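Local coordinates for membrane lipoprotein TpN32 (Treponema pallidum, PDB 1XS5) that probably serves as a periplasmic-type L-methionine-binding lipoprotein of the NlpA family, holding the free amino acid in the cleft between its two lobes, at residues S155-L158 against P159-F162; N112-R115 against A116-L120; A214-R217 against A218-G222; T226-K229 against E230-G234. All coordinates share one frame; numbering follows the deposited sequence.

Contact 1: residues S155-L158 against P159-F162; sequences SALL and PRVF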
ATOM      1  N   SER A 155      -5.184   6.611  -6.572  1.00 17.67           N
ATOM      2  CA  SER A 155      -4.877   6.614  -5.132  1.00 17.55           C
ATOM      3  C   SER A 155      -4.229   7.866  -4.572  1.00 20.38           C
ATOM      4  O   SER A 155      -4.624   8.380  -3.528  1.00 16.49           O
ATOM      5  CB  SER A 155      -3.995   5.419  -4.792  1.00 18.98           C
ATOM      6  OG  SER A 155      -4.769   4.268  -5.006  1.00 32.93           O
ATOM      7  N   ALA A 156      -3.206   8.347  -5.253  1.00 16.62           N
ATOM      8  CA  ALA A 156      -2.519   9.542  -4.771  1.00 19.00           C
ATOM      9  C   ALA A 156      -3.412  10.795  -4.679  1.00 15.42           C
ATOM     10  O   ALA A 156      -3.094  11.746  -3.945  1.00 16.99           O
ATOM     11  CB  ALA A 156      -1.316   9.824  -5.698  1.00 20.28           C
ATOM     12  N   LEU A 157      -4.532  10.809  -5.393  1.00 12.88           N
ATOM     13  CA  LEU A 157      -5.416  11.965  -5.404  1.00 14.57           C
ATOM     14  C   LEU A 157      -6.589  11.856  -4.453  1.00 16.35           C
ATOM     15  O   LEU A 157      -7.395  12.760  -4.358  1.00 16.86           O
ATOM     16  CB  LEU A 157      -5.989  12.173  -6.827  1.00 16.30           C
ATOM     17  CG  LEU A 157      -4.943  12.318  -7.945  1.00 19.58           C
ATOM     18  CD1 LEU A 157      -5.611  12.575  -9.320  1.00 23.97           C
ATOM     19  CD2 LEU A 157      -4.045  13.492  -7.576  1.00 25.83           C
ATOM     20  N   LEU A 158      -6.683  10.736  -3.758  0.63 16.29           N
ATOM     21  CA  LEU A 158      -7.801  10.520  -2.856  0.63 11.13           C
ATOM     22  C   LEU A 158      -7.844  11.586  -1.770  0.63 12.52           C
ATOM     23  O   LEU A 158      -8.937  12.112  -1.484  0.63 11.23           O
ATOM     24  CB  LEU A 158      -7.725   9.080  -2.321  0.63  3.19           C
ATOM     25  CG  LEU A 158      -8.235   8.020  -3.333  0.63  5.97           C
ATOM     26  CD1 LEU A 158      -7.745   6.624  -2.938  0.63  9.21           C
ATOM     27  CD2 LEU A 158      -9.771   8.038  -3.290  0.63  8.19           C
ATOM     28  N   PRO A 159      -6.673  11.965  -1.184  1.00 13.62           N
ATOM     29  CA  PRO A 159      -6.634  12.991  -0.137  1.00 13.79           C
ATOM     30  C   PRO A 159      -7.035  14.336  -0.773  1.00 17.04           C
ATOM     31  O   PRO A 159      -7.595  15.183  -0.104  1.00 13.71           O
ATOM     32  CB  PRO A 159      -5.159  13.030   0.287  1.00 14.18           C
ATOM     33  CG  PRO A 159      -4.707  11.620   0.067  1.00 15.23           C
ATOM     34  CD  PRO A 159      -5.364  11.275  -1.270  1.00 15.76           C
ATOM     35  N   ARG A 160      -6.756  14.518  -2.070  1.00 12.96           N
ATOM     36  CA  ARG A 160      -7.121  15.781  -2.693  1.00 18.36           C
ATOM     37  C   ARG A 160      -8.632  15.975  -2.925  1.00 19.25           C
ATOM     38  O   ARG A 160      -9.106  17.101  -2.947  1.00 22.89           O
ATOM     39  CB  ARG A 160      -6.375  15.944  -4.016  1.00 23.17           C
ATOM     40  CG  ARG A 160      -5.964  17.353  -4.244  1.00 43.55           C
ATOM     41  CD  ARG A 160      -4.875  17.374  -5.264  1.00 48.80           C
ATOM     42  NE  ARG A 160      -3.805  16.461  -4.869  1.00 53.66           N
ATOM     43  CZ  ARG A 160      -2.724  16.248  -5.614  1.00 58.16           C
ATOM     44  NH1 ARG A 160      -2.607  16.893  -6.772  1.00 58.72           N
ATOM     45  NH2 ARG A 160      -1.769  15.410  -5.214  1.00 53.71           N
ATOM     46  N   VAL A 161      -9.383  14.899  -3.123  1.00 17.03           N
ATOM     47  CA  VAL A 161     -10.813  15.025  -3.347  1.00 19.09           C
ATOM     48  C   VAL A 161     -11.569  14.760  -2.050  1.00 18.14           C
ATOM     49  O   VAL A 161     -12.796  14.834  -2.017  1.00 19.02           O
ATOM     50  CB  VAL A 161     -11.333  14.000  -4.385  1.00 17.89           C
ATOM     51  CG1 VAL A 161     -10.575  14.113  -5.721  1.00 19.22           C
ATOM     52  CG2 VAL A 161     -11.205  12.625  -3.834  1.00 20.16           C
ATOM     53  N   PHE A 162     -10.830  14.445  -0.986  1.00 18.46           N
ATOM     54  CA  PHE A 162     -11.430  14.099   0.307  1.00 14.35           C
ATOM     55  C   PHE A 162     -12.425  15.118   0.834  1.00 15.15           C
ATOM     56  O   PHE A 162     -13.513  14.766   1.311  1.00 14.03           O
ATOM     57  CB  PHE A 162     -10.311  13.832   1.328  1.00 17.86           C
ATOM     58  CG  PHE A 162     -10.800  13.373   2.664  1.00 15.38           C
ATOM     59  CD1 PHE A 162     -11.576  12.213   2.790  1.00 14.23           C
ATOM     60  CD2 PHE A 162     -10.477  14.090   3.808  1.00 15.84           C
ATOM     61  CE1 PHE A 162     -12.017  11.775   4.081  1.00 15.83           C
ATOM     62  CE2 PHE A 162     -10.906  13.665   5.104  1.00 17.52           C
ATOM     63  CZ  PHE A 162     -11.666  12.516   5.234  1.00 17.66           C
TER
HETATM   64  O   HOH W   1      -2.283  14.579  -2.857  1.00 49.03           O

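Contact 2: residues N112-R115 against A116-L120; sequences NEAR and ALRLL. With MET (methionine), chain B.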
ATOM      1  N   ASN A 112      -6.168  -2.692  -5.304  1.00 12.09           N
ATOM      2  CA  ASN A 112      -6.586  -1.881  -4.158  1.00 13.37           C
ATOM      3  C   ASN A 112      -8.036  -1.501  -4.244  1.00 13.04           C
ATOM      4  O   ASN A 112      -8.654  -1.188  -3.221  1.00 12.45           O
ATOM      5  CB  ASN A 112      -5.681  -0.651  -4.009  1.00 16.34           C
ATOM      6  CG  ASN A 112      -4.312  -1.067  -3.550  1.00 18.72           C
ATOM      7  OD1 ASN A 112      -4.180  -1.543  -2.418  1.00 13.46           O
ATOM      8  ND2 ASN A 112      -3.294  -0.976  -4.439  1.00 13.87           N
ATOM      9  N   GLU A 113      -8.595  -1.522  -5.459  1.00 10.08           N
ATOM     10  CA  GLU A 113     -10.019  -1.240  -5.615  1.00 15.03           C
ATOM     11  C   GLU A 113     -10.777  -2.406  -4.989  1.00 13.44           C
ATOM     12  O   GLU A 113     -11.747  -2.185  -4.260  1.00 12.11           O
ATOM     13  CB  GLU A 113     -10.431  -1.166  -7.089  1.00 14.64           C
ATOM     14  CG  GLU A 113     -11.871  -0.727  -7.262  1.00 17.85           C
ATOM     15  CD  GLU A 113     -12.206  -0.356  -8.711  1.00 23.47           C
ATOM     16  OE1 GLU A 113     -11.304   0.095  -9.461  1.00 23.44           O
ATOM     17  OE2 GLU A 113     -13.379  -0.513  -9.085  1.00 23.28           O
ATOM     18  N   ALA A 114     -10.362  -3.640  -5.315  1.00  9.35           N
ATOM     19  CA  ALA A 114     -11.021  -4.831  -4.741  1.00 12.26           C
ATOM     20  C   ALA A 114     -10.912  -4.812  -3.230  1.00 15.14           C
ATOM     21  O   ALA A 114     -11.842  -5.124  -2.543  1.00 15.48           O
ATOM     22  CB  ALA A 114     -10.348  -6.120  -5.264  1.00 14.38           C
ATOM     23  N   ARG A 115      -9.722  -4.490  -2.732  1.00 14.72           N
ATOM     24  CA  ARG A 115      -9.455  -4.422  -1.294  1.00 12.16           C
ATOM     25  C   ARG A 115     -10.395  -3.430  -0.609  1.00 13.56           C
ATOM     26  O   ARG A 115     -10.939  -3.709   0.474  1.00 13.17           O
ATOM     27  CB  ARG A 115      -7.991  -3.998  -1.122  1.00 12.51           C
ATOM     28  CG  ARG A 115      -7.490  -3.950   0.295  1.00 15.89           C
ATOM     29  CD  ARG A 115      -6.067  -3.410   0.250  1.00 13.45           C
ATOM     30  NE  ARG A 115      -5.503  -3.268   1.586  1.00 12.92           N
ATOM     31  CZ  ARG A 115      -4.384  -2.600   1.795  1.00 16.57           C
ATOM     32  NH1 ARG A 115      -3.807  -2.041   0.747  1.00 11.22           N
ATOM     33  NH2 ARG A 115      -3.830  -2.526   3.004  1.00 11.43           N
ATOM     34  N   ALA A 116     -10.569  -2.261  -1.237  1.00 10.22           N
ATOM     35  CA  ALA A 116     -11.437  -1.225  -0.696  1.00 11.17           C
ATOM     36  C   ALA A 116     -12.920  -1.668  -0.751  1.00 16.25           C
ATOM     37  O   ALA A 116     -13.688  -1.408   0.167  1.00 12.36           O
ATOM     38  CB  ALA A 116     -11.248   0.081  -1.483  1.00 12.95           C
ATOM     39  N   LEU A 117     -13.297  -2.344  -1.839  1.00 12.17           N
ATOM     40  CA  LEU A 117     -14.677  -2.840  -1.987  1.00 13.54           C
ATOM     41  C   LEU A 117     -14.979  -3.894  -0.889  1.00  9.92           C
ATOM     42  O   LEU A 117     -16.086  -3.904  -0.332  1.00 11.50           O
ATOM     43  CB  LEU A 117     -14.855  -3.419  -3.405  1.00 10.49           C
ATOM     44  CG  LEU A 117     -14.877  -2.333  -4.517  1.00 13.24           C
ATOM     45  CD1 LEU A 117     -14.882  -3.016  -5.932  1.00 16.60           C
ATOM     46  CD2 LEU A 117     -16.094  -1.461  -4.372  1.00 14.98           C
ATOM     47  N   ARG A 118     -13.990  -4.739  -0.567  1.00 12.47           N
ATOM     48  CA  ARG A 118     -14.179  -5.746   0.486  1.00 14.74           C
ATOM     49  C   ARG A 118     -14.210  -5.111   1.902  1.00 17.28           C
ATOM     50  O   ARG A 118     -14.805  -5.659   2.849  1.00 14.65           O
ATOM     51  CB  ARG A 118     -13.139  -6.857   0.343  1.00 17.07           C
ATOM     52  CG  ARG A 118     -13.350  -7.572  -0.978  1.00 21.92           C
ATOM     53  CD  ARG A 118     -13.157  -9.079  -0.950  1.00 26.53           C
ATOM     54  NE  ARG A 118     -13.667  -9.718  -2.178  1.00 30.01           N
ATOM     55  CZ  ARG A 118     -12.984  -9.848  -3.320  1.00 31.92           C
ATOM     56  NH1 ARG A 118     -11.724  -9.390  -3.424  1.00 32.94           N
ATOM     57  NH2 ARG A 118     -13.567 -10.443  -4.361  1.00 26.91           N
ATOM     58  N   LEU A 119     -13.588  -3.949   2.039  1.00 12.67           N
ATOM     59  CA  LEU A 119     -13.655  -3.180   3.290  1.00 14.72           C
ATOM     60  C   LEU A 119     -15.099  -2.659   3.447  1.00 10.68           C
ATOM     61  O   LEU A 119     -15.714  -2.779   4.515  1.00 12.49           O
ATOM     62  CB  LEU A 119     -12.657  -2.010   3.216  1.00 13.43           C
ATOM     63  CG  LEU A 119     -12.626  -1.031   4.391  1.00 15.47           C
ATOM     64  CD1 LEU A 119     -11.311  -0.221   4.305  1.00 14.30           C
ATOM     65  CD2 LEU A 119     -13.875  -0.084   4.340  1.00 15.05           C
ATOM     66  N   LEU A 120     -15.638  -2.051   2.384  1.00 10.85           N
ATOM     67  CA  LEU A 120     -17.018  -1.521   2.399  1.00 12.70           C
ATOM     68  C   LEU A 120     -18.010  -2.682   2.570  1.00 13.29           C
ATOM     69  O   LEU A 120     -19.027  -2.543   3.213  1.00 15.11           O
ATOM     70  CB  LEU A 120     -17.306  -0.780   1.066  1.00 10.58           C
ATOM     71  CG  LEU A 120     -16.432   0.494   0.909  1.00 12.88           C
ATOM     72  CD1 LEU A 120     -16.708   1.157  -0.450  1.00 13.69           C
ATOM     73  CD2 LEU A 120     -16.747   1.467   1.999  1.00 16.51           C
TER
HETATM   74  N   MET B 301       1.367   1.246   0.828  1.00 16.99           N
HETATM   75  CA  MET B 301       0.179   0.766   0.032  1.00 15.58           C
HETATM   76  C   MET B 301      -0.849  -0.022   0.874  1.00 19.64           C
HETATM   77  O   MET B 301      -2.069   0.254   0.759  1.00 18.90           O
HETATM   78  CB  MET B 301       0.644  -0.134  -1.133  1.00 16.82           C
HETATM   79  CG  MET B 301      -0.469  -0.397  -2.125  1.00 13.47           C
HETATM   80  SD  MET B 301      -0.007  -1.480  -3.496  1.00 12.43           S
HETATM   81  CE  MET B 301       0.887  -0.249  -4.534  1.00 10.58           C
HETATM   82  OXT MET B 301      -0.418  -0.914   1.637  1.00 20.90           O

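Contact 3: residues A214-R217 against A218-G222; sequences AVLR and ALCGG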
ATOM      1  N   ALA A 214      20.584  -8.152   2.386  1.00 20.45           N
ATOM      2  CA  ALA A 214      20.966  -7.252   3.494  1.00 18.34           C
ATOM      3  C   ALA A 214      19.959  -6.132   3.723  1.00 21.40           C
ATOM      4  O   ALA A 214      19.735  -5.634   4.857  1.00 20.40           O
ATOM      5  CB  ALA A 214      22.373  -6.635   3.239  1.00 18.52           C
ATOM      6  N   VAL A 215      19.379  -5.675   2.626  1.00 19.51           N
ATOM      7  CA  VAL A 215      18.404  -4.610   2.742  1.00 19.62           C
ATOM      8  C   VAL A 215      17.193  -5.211   3.431  1.00 21.49           C
ATOM      9  O   VAL A 215      16.651  -4.609   4.345  1.00 17.83           O
ATOM     10  CB  VAL A 215      18.058  -4.049   1.360  1.00 19.54           C
ATOM     11  CG1 VAL A 215      16.821  -3.106   1.438  1.00 15.13           C
ATOM     12  CG2 VAL A 215      19.292  -3.264   0.863  1.00 15.76           C
ATOM     13  N   LEU A 216      16.828  -6.417   3.020  1.00 20.27           N
ATOM     14  CA  LEU A 216      15.670  -7.101   3.620  1.00 21.29           C
ATOM     15  C   LEU A 216      15.857  -7.293   5.118  1.00 25.18           C
ATOM     16  O   LEU A 216      14.943  -7.035   5.901  1.00 25.12           O
ATOM     17  CB  LEU A 216      15.466  -8.468   2.977  1.00 21.79           C
ATOM     18  CG  LEU A 216      14.405  -9.379   3.620  1.00 22.55           C
ATOM     19  CD1 LEU A 216      13.008  -8.786   3.422  1.00 25.76           C
ATOM     20  CD2 LEU A 216      14.517 -10.809   3.001  1.00 25.23           C
ATOM     21  N   ARG A 217      17.055  -7.736   5.519  1.00 25.84           N
ATOM     22  CA  ARG A 217      17.321  -7.992   6.930  1.00 27.07           C
ATOM     23  C   ARG A 217      17.208  -6.716   7.703  1.00 24.55           C
ATOM     24  O   ARG A 217      16.714  -6.694   8.822  1.00 23.19           O
ATOM     25  CB  ARG A 217      18.722  -8.608   7.143  1.00 24.20           C
ATOM     26  CG  ARG A 217      18.852 -10.067   6.705  1.00 27.34           C
ATOM     27  CD  ARG A 217      20.140 -10.700   7.270  1.00 31.60           C
ATOM     28  NE  ARG A 217      21.336  -9.967   6.835  1.00 33.47           N
ATOM     29  CZ  ARG A 217      21.941 -10.157   5.664  1.00 37.33           C
ATOM     30  NH1 ARG A 217      21.474 -11.064   4.812  1.00 38.80           N
ATOM     31  NH2 ARG A 217      23.002  -9.434   5.331  1.00 37.94           N
ATOM     32  N   ALA A 218      17.653  -5.632   7.094  1.00 23.32           N
ATOM     33  CA  ALA A 218      17.601  -4.336   7.753  1.00 19.40           C
ATOM     34  C   ALA A 218      16.169  -3.813   7.849  1.00 24.35           C
ATOM     35  O   ALA A 218      15.776  -3.145   8.844  1.00 21.83           O
ATOM     36  CB  ALA A 218      18.480  -3.327   6.955  1.00 22.64           C
ATOM     37  N   LEU A 219      15.366  -4.098   6.822  1.00 24.24           N
ATOM     38  CA  LEU A 219      13.987  -3.581   6.868  1.00 25.11           C
ATOM     39  C   LEU A 219      13.173  -4.364   7.903  1.00 29.10           C
ATOM     40  O   LEU A 219      12.254  -3.831   8.528  1.00 27.13           O
ATOM     41  CB  LEU A 219      13.340  -3.654   5.472  1.00 23.85           C
ATOM     42  CG  LEU A 219      13.815  -2.542   4.495  1.00 14.10           C
ATOM     43  CD1 LEU A 219      13.239  -2.775   3.110  1.00 17.51           C
ATOM     44  CD2 LEU A 219      13.376  -1.206   5.000  1.00 18.24           C
ATOM     45  N   CYS A 220      13.544  -5.613   8.121  1.00 27.73           N
ATOM     46  CA  CYS A 220      12.814  -6.442   9.075  1.00 29.91           C
ATOM     47  C   CYS A 220      13.464  -6.525  10.448  1.00 34.57           C
ATOM     48  O   CYS A 220      13.046  -7.325  11.297  1.00 30.41           O
ATOM     49  CB  CYS A 220      12.718  -7.834   8.519  1.00 30.22           C
ATOM     50  SG  CYS A 220      11.776  -7.884   7.028  1.00 33.56           S
ATOM     51  N   GLY A 221      14.478  -5.702  10.663  1.00 31.64           N
ATOM     52  CA  GLY A 221      15.204  -5.763  11.904  1.00 35.62           C
ATOM     53  C   GLY A 221      14.635  -5.026  13.080  1.00 36.47           C
ATOM     54  O   GLY A 221      13.691  -4.214  12.965  1.00 33.41           O
ATOM     55  N   GLY A 222      15.257  -5.309  14.225  1.00 33.91           N
ATOM     56  CA  GLY A 222      14.856  -4.689  15.489  1.00 32.52           C
ATOM     57  C   GLY A 222      14.787  -3.172  15.477  1.00 28.05           C
ATOM     58  O   GLY A 222      13.882  -2.580  16.056  1.00 29.08           O
TER

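Contact 4: residues T226-K229 against E230-G234; sequences TYLK and ERYKG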
ATOM      1  N   THR A 226      11.358  -1.291  16.019  1.00 36.57           N
ATOM      2  CA  THR A 226      11.314  -0.379  17.143  1.00 33.25           C
ATOM      3  C   THR A 226      10.803   0.956  16.686  1.00 31.82           C
ATOM      4  O   THR A 226       9.929   1.552  17.324  1.00 30.60           O
ATOM      5  CB  THR A 226      12.711  -0.285  17.755  1.00 36.99           C
ATOM      6  OG1 THR A 226      12.997  -1.544  18.379  1.00 37.63           O
ATOM      7  CG2 THR A 226      12.814   0.861  18.755  1.00 34.52           C
ATOM      8  N   TYR A 227      11.339   1.436  15.570  1.00 27.70           N
ATOM      9  CA  TYR A 227      10.894   2.716  15.006  1.00 26.26           C
ATOM     10  C   TYR A 227       9.376   2.755  14.694  1.00 22.15           C
ATOM     11  O   TYR A 227       8.685   3.733  14.962  1.00 23.77           O
ATOM     12  CB  TYR A 227      11.645   3.002  13.692  1.00 29.85           C
ATOM     13  CG  TYR A 227      11.125   4.213  12.928  1.00 30.75           C
ATOM     14  CD1 TYR A 227      11.324   5.514  13.394  1.00 31.85           C
ATOM     15  CD2 TYR A 227      10.417   4.047  11.737  1.00 34.23           C
ATOM     16  CE1 TYR A 227      10.832   6.623  12.685  1.00 36.72           C
ATOM     17  CE2 TYR A 227       9.915   5.136  11.034  1.00 31.70           C
ATOM     18  CZ  TYR A 227      10.120   6.407  11.496  1.00 40.05           C
ATOM     19  OH  TYR A 227       9.606   7.457  10.755  1.00 44.05           O
ATOM     20  N   LEU A 228       8.873   1.693  14.085  1.00 22.55           N
ATOM     21  CA  LEU A 228       7.465   1.664  13.708  1.00 24.61           C
ATOM     22  C   LEU A 228       6.553   1.710  14.922  1.00 26.50           C
ATOM     23  O   LEU A 228       5.663   2.568  15.002  1.00 28.67           O
ATOM     24  CB  LEU A 228       7.197   0.422  12.873  1.00 23.54           C
ATOM     25  CG  LEU A 228       7.798   0.521  11.462  1.00 26.04           C
ATOM     26  CD1 LEU A 228       7.420  -0.719  10.710  1.00 19.27           C
ATOM     27  CD2 LEU A 228       7.278   1.789  10.730  1.00 24.92           C
ATOM     28  N   LYS A 229       6.775   0.792  15.866  1.00 27.31           N
ATOM     29  CA  LYS A 229       5.973   0.724  17.079  1.00 33.19           C
ATOM     30  C   LYS A 229       5.943   2.050  17.813  1.00 34.14           C
ATOM     31  O   LYS A 229       4.913   2.431  18.391  1.00 34.76           O
ATOM     32  CB  LYS A 229       6.499  -0.381  18.002  1.00 39.32           C
ATOM     33  CG  LYS A 229       6.343  -1.762  17.373  1.00 46.20           C
ATOM     34  CD  LYS A 229       7.114  -2.822  18.148  1.00 52.65           C
ATOM     35  CE  LYS A 229       7.268  -4.088  17.307  1.00 55.35           C
ATOM     36  NZ  LYS A 229       8.404  -4.944  17.796  1.00 61.77           N
ATOM     37  N   GLU A 230       7.050   2.780  17.764  1.00 35.62           N
ATOM     38  CA  GLU A 230       7.099   4.060  18.464  1.00 37.33           C
ATOM     39  C   GLU A 230       6.493   5.241  17.731  1.00 36.33           C
ATOM     40  O   GLU A 230       5.920   6.126  18.369  1.00 36.07           O
ATOM     41  CB  GLU A 230       8.540   4.413  18.860  1.00 46.19           C
ATOM     42  CG  GLU A 230       9.055   3.644  20.078  1.00 59.64           C
ATOM     43  CD  GLU A 230      10.402   4.165  20.596  1.00 69.28           C
ATOM     44  OE1 GLU A 230      10.445   5.312  21.129  1.00 72.55           O
ATOM     45  OE2 GLU A 230      11.414   3.427  20.467  1.00 70.28           O
ATOM     46  N   ARG A 231       6.629   5.273  16.402  1.00 31.84           N
ATOM     47  CA  ARG A 231       6.106   6.395  15.631  1.00 29.70           C
ATOM     48  C   ARG A 231       4.628   6.268  15.257  1.00 25.04           C
ATOM     49  O   ARG A 231       3.953   7.268  15.059  1.00 24.66           O
ATOM     50  CB  ARG A 231       6.898   6.587  14.339  1.00 33.63           C
ATOM     51  CG  ARG A 231       6.536   7.886  13.681  1.00 41.15           C
ATOM     52  CD  ARG A 231       7.173   8.066  12.335  1.00 57.12           C
ATOM     53  NE  ARG A 231       6.838   9.386  11.787  1.00 67.19           N
ATOM     54  CZ  ARG A 231       7.065   9.769  10.529  1.00 71.82           C
ATOM     55  NH1 ARG A 231       7.634   8.937   9.657  1.00 75.81           N
ATOM     56  NH2 ARG A 231       6.719  10.990  10.137  1.00 74.27           N
ATOM     57  N   TYR A 232       4.143   5.035  15.151  1.00 24.46           N
ATOM     58  CA  TYR A 232       2.748   4.792  14.773  1.00 22.11           C
ATOM     59  C   TYR A 232       2.104   3.959  15.862  1.00 19.82           C
ATOM     60  O   TYR A 232       1.962   2.729  15.757  1.00 27.01           O
ATOM     61  CB  TYR A 232       2.719   4.093  13.418  1.00 17.99           C
ATOM     62  CG  TYR A 232       3.391   4.931  12.311  1.00 16.08           C
ATOM     63  CD1 TYR A 232       2.779   6.078  11.803  1.00 18.02           C
ATOM     64  CD2 TYR A 232       4.614   4.546  11.764  1.00 20.07           C
ATOM     65  CE1 TYR A 232       3.375   6.812  10.763  1.00 18.71           C
ATOM     66  CE2 TYR A 232       5.222   5.273  10.723  1.00 19.92           C
ATOM     67  CZ  TYR A 232       4.590   6.395  10.231  1.00 21.70           C
ATOM     68  OH  TYR A 232       5.142   7.079   9.168  1.00 28.37           O
ATOM     69  N   LYS A 233       1.727   4.657  16.931  1.00 27.80           N
ATOM     70  CA  LYS A 233       1.158   4.008  18.113  1.00 30.81           C
ATOM     71  C   LYS A 233      -0.231   3.448  17.892  1.00 30.87           C
ATOM     72  O   LYS A 233      -0.746   2.698  18.724  1.00 33.03           O
ATOM     73  CB  LYS A 233       1.143   5.003  19.282  1.00 32.75           C
ATOM     74  CG  LYS A 233       2.530   5.634  19.514  1.00 37.15           C
ATOM     75  CD  LYS A 233       2.843   5.827  21.009  1.00 44.54           C
ATOM     76  CE  LYS A 233       4.336   6.165  21.265  1.00 42.93           C
ATOM     77  NZ  LYS A 233       4.697   7.520  20.753  1.00 47.70           N
ATOM     78  N   GLY A 234      -0.858   3.823  16.783  1.00 27.17           N
ATOM     79  CA  GLY A 234      -2.182   3.301  16.532  1.00 26.90           C
ATOM     80  C   GLY A 234      -2.068   2.086  15.649  1.00 27.06           C
ATOM     81  O   GLY A 234      -3.082   1.465  15.293  1.00 27.27           O
TER

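Contact 1: residues S155-L158 against P159-F162
The carbonyl of L157 takes the main polar load of this turn: V161 N donates to L157 O at 3.2 Å, coming in nearly along the C=O axis, and R160 N makes a weak bond to the same oxygen at 3.0 Å. V161 N also reaches L158 O in a second weak bond, so its one hydrogen is split between two carbonyls. One layer out, a water links side chain to backbone. It accepts from R160 NH2 at 2.6 Å, lying in the guanidinium plane, and donates to A156 O at 3.1 Å. The R160 chain gets there by bending at chi3 (-53°), which folds its end back over L157. The CD2 methyl of L157 lies 3.6 Å from R160 CZ, centred over one guanidinium face. P159 CD lies 3.4 Å from L158 CB, a closeness that goes with the X-Pro peptide. L158 itself turns inward to A105 and P107 of strand 103-107 and to I170, while S155 and P159 pack on Y174 of helix 172-177. The segment thus joins the end of strand 149-153 to the short helix 158-161. Since proline has no N-H, P159 cannot donate to the turn before it, and the bent, partly shared bonds of L157 O and L158 O are consistent with a weakly wound helix, over which the water and the L157 methyl hold the R160 guanidinium.

Contact 2: residues N112-R115 against A116-L120
The start of helix 110-122 forms part of the wall of the methionine pocket, where N112 and R115, one turn apart, present their polar ends to the bound amino acid. R115 NH1 donates to the ligand carboxylate oxygen MET O at 2.9 Å and to N112 OD1 at 3.2 Å. The second of these bonds lies in the guanidinium plane, 1° out of it, and both are bent moderately. R115 reaches the ligand as a straight rod, with CG anti to the backbone N (chi1 -176°) and an extended chain from there to NE. N112 is itself held by D109 through ND2 and by H59 through OD1; ND2 also faces the ligand sulfur, 3.5 Å from MET SD. The other end of the guanidinium, NH2, forms a salt bridge with E190. Behind the pocket the helix is regular: L117 N bonds to E113 O at 2.9 Å and R118 N to A114 O at 2.9 Å. E113 and L117 run side by side, E113 CG lying 4.0 Å from L117 CD1, on the flank facing I106 of strand 103-107. On another flank A116, L119 and L120 rest on V169 of strand 167-170, and R118 NH1 bonds to G133 O. With E190 on NH2 and N112 and the ligand on NH1, the R115 guanidinium is held against rotation; its positive charge, shared with E190, probably balances the negative charge of the methionine carboxylate.

Contact 3: residues A214-R217 against A218-G222
The closing turn of helix 210-219 carries this contact, in the lobe built round the six-stranded mixed sheet of a periplasmic-binding-protein fold. Three successive i to i+4 bonds hold it: A218 N to A214 O at 3.1 Å, L219 N to V215 O at 2.8 Å and C220 N to L216 O at 3.0 Å. C220 is the first residue to leave helical backbone angles, and G221 follows at the N-cap position of helix 222-231, so that two helices are separated by a very short link. Only a weak bond, from G221 N to A218 O, carries on past the last regular one. The side chains form two i, i+4 pairs on neighbouring strips of the helix. V215 and L219 lie alongside each other with a common direction, V215 CG1 being 4.0 Å from L219 CD1. V215 continues onto L32 of strand 30-36 and L200 of strand 198-203, while A218 packs on A21 and L219 on L18 and A21 of helix 14-26. The turn thus packs on both the sheet and helix 14-26. On the more outward R217 side, the arginine chain bends at chi3 (-58°) and folds back, which brings A214 CA over one guanidinium face, 3.5 Å above its plane and offset toward the rim. In the second pair L216 has CG anti to its backbone nitrogen (chi1 172°), sending its end down the helix, where the CD1 methyl meets the thiol sulfur of C220, L216 CD1 to C220 SG being 3.9 Å.

Contact 4: residues T226-K229 against E230-G234
E230, R231 and Y232 each donate a backbone N-H to the carbonyl four residues earlier, and the helix then ends, Y232 being the first residue to leave helical angles. Of these bonds, Y232 N to L228 O is the straightest, at 2.9 Å and 158°. Y227 and R231 run out together from the helix, both with CG anti to the backbone nitrogen. The R231 chain runs extended beside the phenol until R231 NH1 comes 2.7 Å from Y227 OH, a weak hydrogen bond because its angle at the hydrogen is only 127°. Ring and guanidinium planes stand 49° apart, while R231 CD lies 3.5 Å from Y227 CZ. The arginine's carbons touch both tyrosines: CB lies over one face of Y227, toward its rim, and R231 CG over the centre of a Y232 face, 4.1 Å above its plane. Toward the interior, L228 CD2 meets the Y232 ring at its CD2 atom, 4.0 Å away, and both residues pack on V237, while Y227 rests on L17 and I20 of helix 14-26. On the outer flank T226 CG2 is 3.4 Å from E230 OE2, the two side chains running side by side. T226 OG1 is turned back to G222 O. Past the last turn, K233 NZ bonds to E230 O at 3.0 Å, in the carbonyl plane, giving that carbonyl a side-chain donor. These features are those of the C-terminal end of an amphipathic helix, buried on the side of L228 and Y232 and packed on helix 14-26 and strand 238-239.

Overall arrangement
The contacts follow one another along the chain as 2, 1, 3 and 4. Contacts 2 and 1 belong to the lobe of the five-stranded sheet, their centres 16 Å apart, on helix 110-122 and helix 158-161, and both lie against strands 103-107 and 167-170. This lobe reaches the methionine through N112 and R115 of contact 2, and S155 of contact 1 stands about 7 Å from it. Contacts 3 and 4, also 16 Å apart between centres, sit on the successive helices 210-219 and 222-231 and join them to the other lobe's sheet and helix 14-26, the L219 and Y232 side chains about 13 and 11 Å from the ligand. Contacts 2 and 3 have centres 30 Å apart.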